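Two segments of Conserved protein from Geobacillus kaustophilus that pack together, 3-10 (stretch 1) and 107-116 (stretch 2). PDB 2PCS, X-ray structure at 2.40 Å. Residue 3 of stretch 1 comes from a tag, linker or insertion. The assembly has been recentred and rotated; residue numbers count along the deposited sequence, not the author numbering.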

# COMPACT_ATOMS: atom_id res chain seq x y z
N LEU A 3 9.34 3.79 -11.90
CA LEU A 3 9.51 3.25 -10.51
C LEU A 3 8.99 1.82 -10.33
O LEU A 3 7.78 1.58 -10.30
N ASN A 4 9.92 0.89 -10.20
CA ASN A 4 9.64 -0.56 -9.98
C ASN A 4 10.25 -1.00 -8.69
O ASN A 4 11.34 -0.57 -8.38
N GLY A 5 9.53 -1.79 -7.89
CA GLY A 5 10.10 -2.38 -6.69
C GLY A 5 9.41 -3.70 -6.37
O GLY A 5 8.37 -4.05 -6.95
N ASN A 6 9.97 -4.42 -5.41
CA ASN A 6 9.40 -5.61 -4.88
C ASN A 6 9.94 -5.72 -3.47
O ASN A 6 10.90 -5.04 -3.14
N GLY A 7 9.30 -6.49 -2.60
CA GLY A 7 9.93 -6.80 -1.34
C GLY A 7 9.19 -7.83 -0.57
O GLY A 7 8.33 -8.53 -1.12
N SER A 8 9.44 -7.90 0.73
CA SER A 8 8.65 -8.81 1.56
C SER A 8 8.75 -8.45 2.97
O SER A 8 9.68 -7.78 3.33
N ILE A 9 7.77 -8.92 3.75
CA ILE A 9 7.70 -8.71 5.18
C ILE A 9 7.30 -10.03 5.86
O ILE A 9 6.42 -10.76 5.38
N GLU A 10 7.90 -10.31 7.00
CA GLU A 10 7.39 -11.37 7.85
C GLU A 10 6.44 -10.76 8.87
O GLU A 10 6.72 -9.71 9.44
N LEU A 107 4.48 -11.97 3.55
CA LEU A 107 3.90 -11.16 2.50
C LEU A 107 4.98 -10.75 1.47
O LEU A 107 5.97 -10.16 1.83
N THR A 108 4.92 -10.77 0.07
CA THR A 108 5.79 -10.31 -1.00
C THR A 108 5.03 -9.40 -1.97
O THR A 108 3.80 -9.47 -2.02
N TYR A 109 5.58 -8.67 -2.41
CA TYR A 109 4.89 -7.75 -3.29
C TYR A 109 5.82 -7.33 -4.39
O TYR A 109 7.05 -7.42 -4.29
N THR A 110 5.19 -6.77 -5.40
CA THR A 110 5.84 -6.32 -6.57
C THR A 110 4.99 -5.08 -6.90
O THR A 110 3.77 -5.04 -6.62
N TYR A 111 5.62 -4.00 -7.37
CA TYR A 111 4.82 -2.87 -7.84
C TYR A 111 5.48 -2.14 -8.97
O TYR A 111 6.67 -2.23 -9.19
N SER A 112 4.67 -1.36 -9.67
CA SER A 112 5.12 -0.69 -10.85
C SER A 112 4.36 0.63 -10.94
O SER A 112 3.10 0.62 -10.99
N ALA A 113 5.09 1.75 -10.92
CA ALA A 113 4.47 3.09 -10.85
C ALA A 113 5.02 4.10 -11.84
O ALA A 113 6.22 4.36 -11.88
N GLU A 114 4.12 4.73 -12.56
CA GLU A 114 4.44 5.92 -13.37
C GLU A 114 4.15 7.16 -12.50
O GLU A 114 3.05 7.31 -11.99
N VAL A 115 5.17 7.97 -12.25
CA VAL A 115 5.04 9.19 -11.42
C VAL A 115 5.30 10.41 -12.30
O VAL A 115 6.28 10.45 -13.02
N GLY A 116 4.40 11.40 -12.25
CA GLY A 116 4.54 12.61 -13.11
C GLY A 116 4.31 13.85 -12.28
O GLY A 116 3.94 13.76 -11.09

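The two stretches are neighbouring antiparallel strands of one sheet, so most side chains project to its faces and meet beside their partners. The side chains of N4, N6, S8, T108, T110 and S112 share one face. I9, L107, Y109 and Y111 lie on the other, where G5 and G7 leave room for the tyrosine rings.

L3 comes from an expression tag. Its CA-to-CB bond points toward stretch 2, with chi1 t and chi2 p. It makes apolar contacts with three residues: L3 CG lies 4.3 Å from Y111 CE2, L3 CB 4.4 Å from A113 CB, and L3 CD2 4.5 Å from V115 CG2. Its backbone is paired with A113 by two hydrogen bonds.

N4 is an m rotamer, and its end bends nearer to stretch 2. There S112 OG, on a t side chain, donates a hydrogen bond to N4 OD1 at 2.8 Å. This is the only side-chain hydrogen bond between the stretches.

G5 has no side chain. The Y111 ring, chi1 p, leans across it, and G5 CA sits 4.2 Å from the ring centroid, over the face. A CB on G5 would fall 3.0 Å from Y111 CE1, a clash.

N6 is a p rotamer whose end leads away. Its CB still lies 3.8 Å from T110 OG1.

G7 repeats the arrangement of G5. The Y109 ring, also p, covers it, with G7 CA 4.1 Å from the ring centroid. A CB here would come 2.9 Å from Y109 OH, again a clash. That hydroxyl is hydrogen-bonded elsewhere in the structure.

S8, chi1 p, places CB 3.7 Å from CG2 of T108, also p.

I9 has chi1 between wells, at -21°. Its CD1 meets the edge of the Y109 ring, 4.4 Å from Y109 CE1. E10 points away and makes no contact.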

# COMPACT_ATOMS: atom_id res chain seq x y z
CB LEU A 3 8.90 4.20 -9.48
CG LEU A 3 9.37 4.11 -8.06
CD1 LEU A 3 10.85 4.51 -7.93
CD2 LEU A 3 8.48 5.00 -7.08
CB ASN A 4 10.16 -1.42 -11.14
CG ASN A 4 9.60 -0.94 -12.49
OD1 ASN A 4 8.53 -1.36 -12.91
ND2 ASN A 4 10.32 -0.01 -13.14
CB ASN A 6 9.81 -6.80 -5.77
CG ASN A 6 11.29 -7.11 -5.70
OD1 ASN A 6 12.09 -6.59 -6.48
ND2 ASN A 6 11.66 -8.01 -4.80
CB SER A 8 9.07 -10.29 1.39
OG SER A 8 10.44 -10.40 1.47
CB ILE A 9 6.61 -7.68 5.57
CG1 ILE A 9 6.24 -6.80 4.39
CG2 ILE A 9 7.02 -6.85 6.82
CD1 ILE A 9 7.22 -5.60 4.22
CB GLU A 10 8.53 -12.15 8.49
CG GLU A 10 9.20 -13.13 7.51
CD GLU A 10 10.50 -13.74 8.07
OE1 GLU A 10 11.49 -12.96 8.26
OE2 GLU A 10 10.52 -14.99 8.32
CB LEU A 107 3.22 -9.94 3.13
CG LEU A 107 2.33 -9.11 2.20
CD1 LEU A 107 1.30 -8.41 3.01
CD2 LEU A 107 3.16 -8.16 1.35
CB THR A 108 6.39 -11.50 -1.77
OG1 THR A 108 5.33 -12.28 -2.35
CG2 THR A 108 7.05 -12.48 -0.80
CB TYR A 109 4.29 -6.53 -2.56
CG TYR A 109 5.35 -5.63 -1.96
CD1 TYR A 109 5.74 -5.76 -0.61
CD2 TYR A 109 6.00 -4.68 -2.73
CE1 TYR A 109 6.79 -5.00 -0.10
CE2 TYR A 109 6.99 -3.90 -2.23
CZ TYR A 109 7.37 -4.04 -0.91
OH TYR A 109 8.37 -3.21 -0.43
CB THR A 110 5.67 -7.46 -7.55
OG1 THR A 110 6.93 -7.96 -8.03
CG2 THR A 110 4.69 -7.21 -8.57
CB TYR A 111 4.42 -1.90 -6.72
CG TYR A 111 5.52 -1.03 -6.25
CD1 TYR A 111 6.22 -1.35 -5.08
CD2 TYR A 111 5.94 0.09 -7.00
CE1 TYR A 111 7.26 -0.58 -4.67
CE2 TYR A 111 7.01 0.88 -6.58
CZ TYR A 111 7.64 0.54 -5.43
OH TYR A 111 8.68 1.31 -5.00
CB SER A 112 4.82 -1.62 -12.03
OG SER A 112 5.75 -1.41 -13.04
CB ALA A 113 4.55 3.70 -9.42
CB GLU A 114 3.62 5.89 -14.67
CG GLU A 114 3.33 7.25 -15.31
CD GLU A 114 2.20 7.21 -16.39
OE1 GLU A 114 1.09 6.66 -16.13
OE2 GLU A 114 2.44 7.74 -17.51
CB VAL A 115 6.00 9.21 -10.20
CG1 VAL A 115 5.66 10.37 -9.21
CG2 VAL A 115 5.99 7.88 -9.45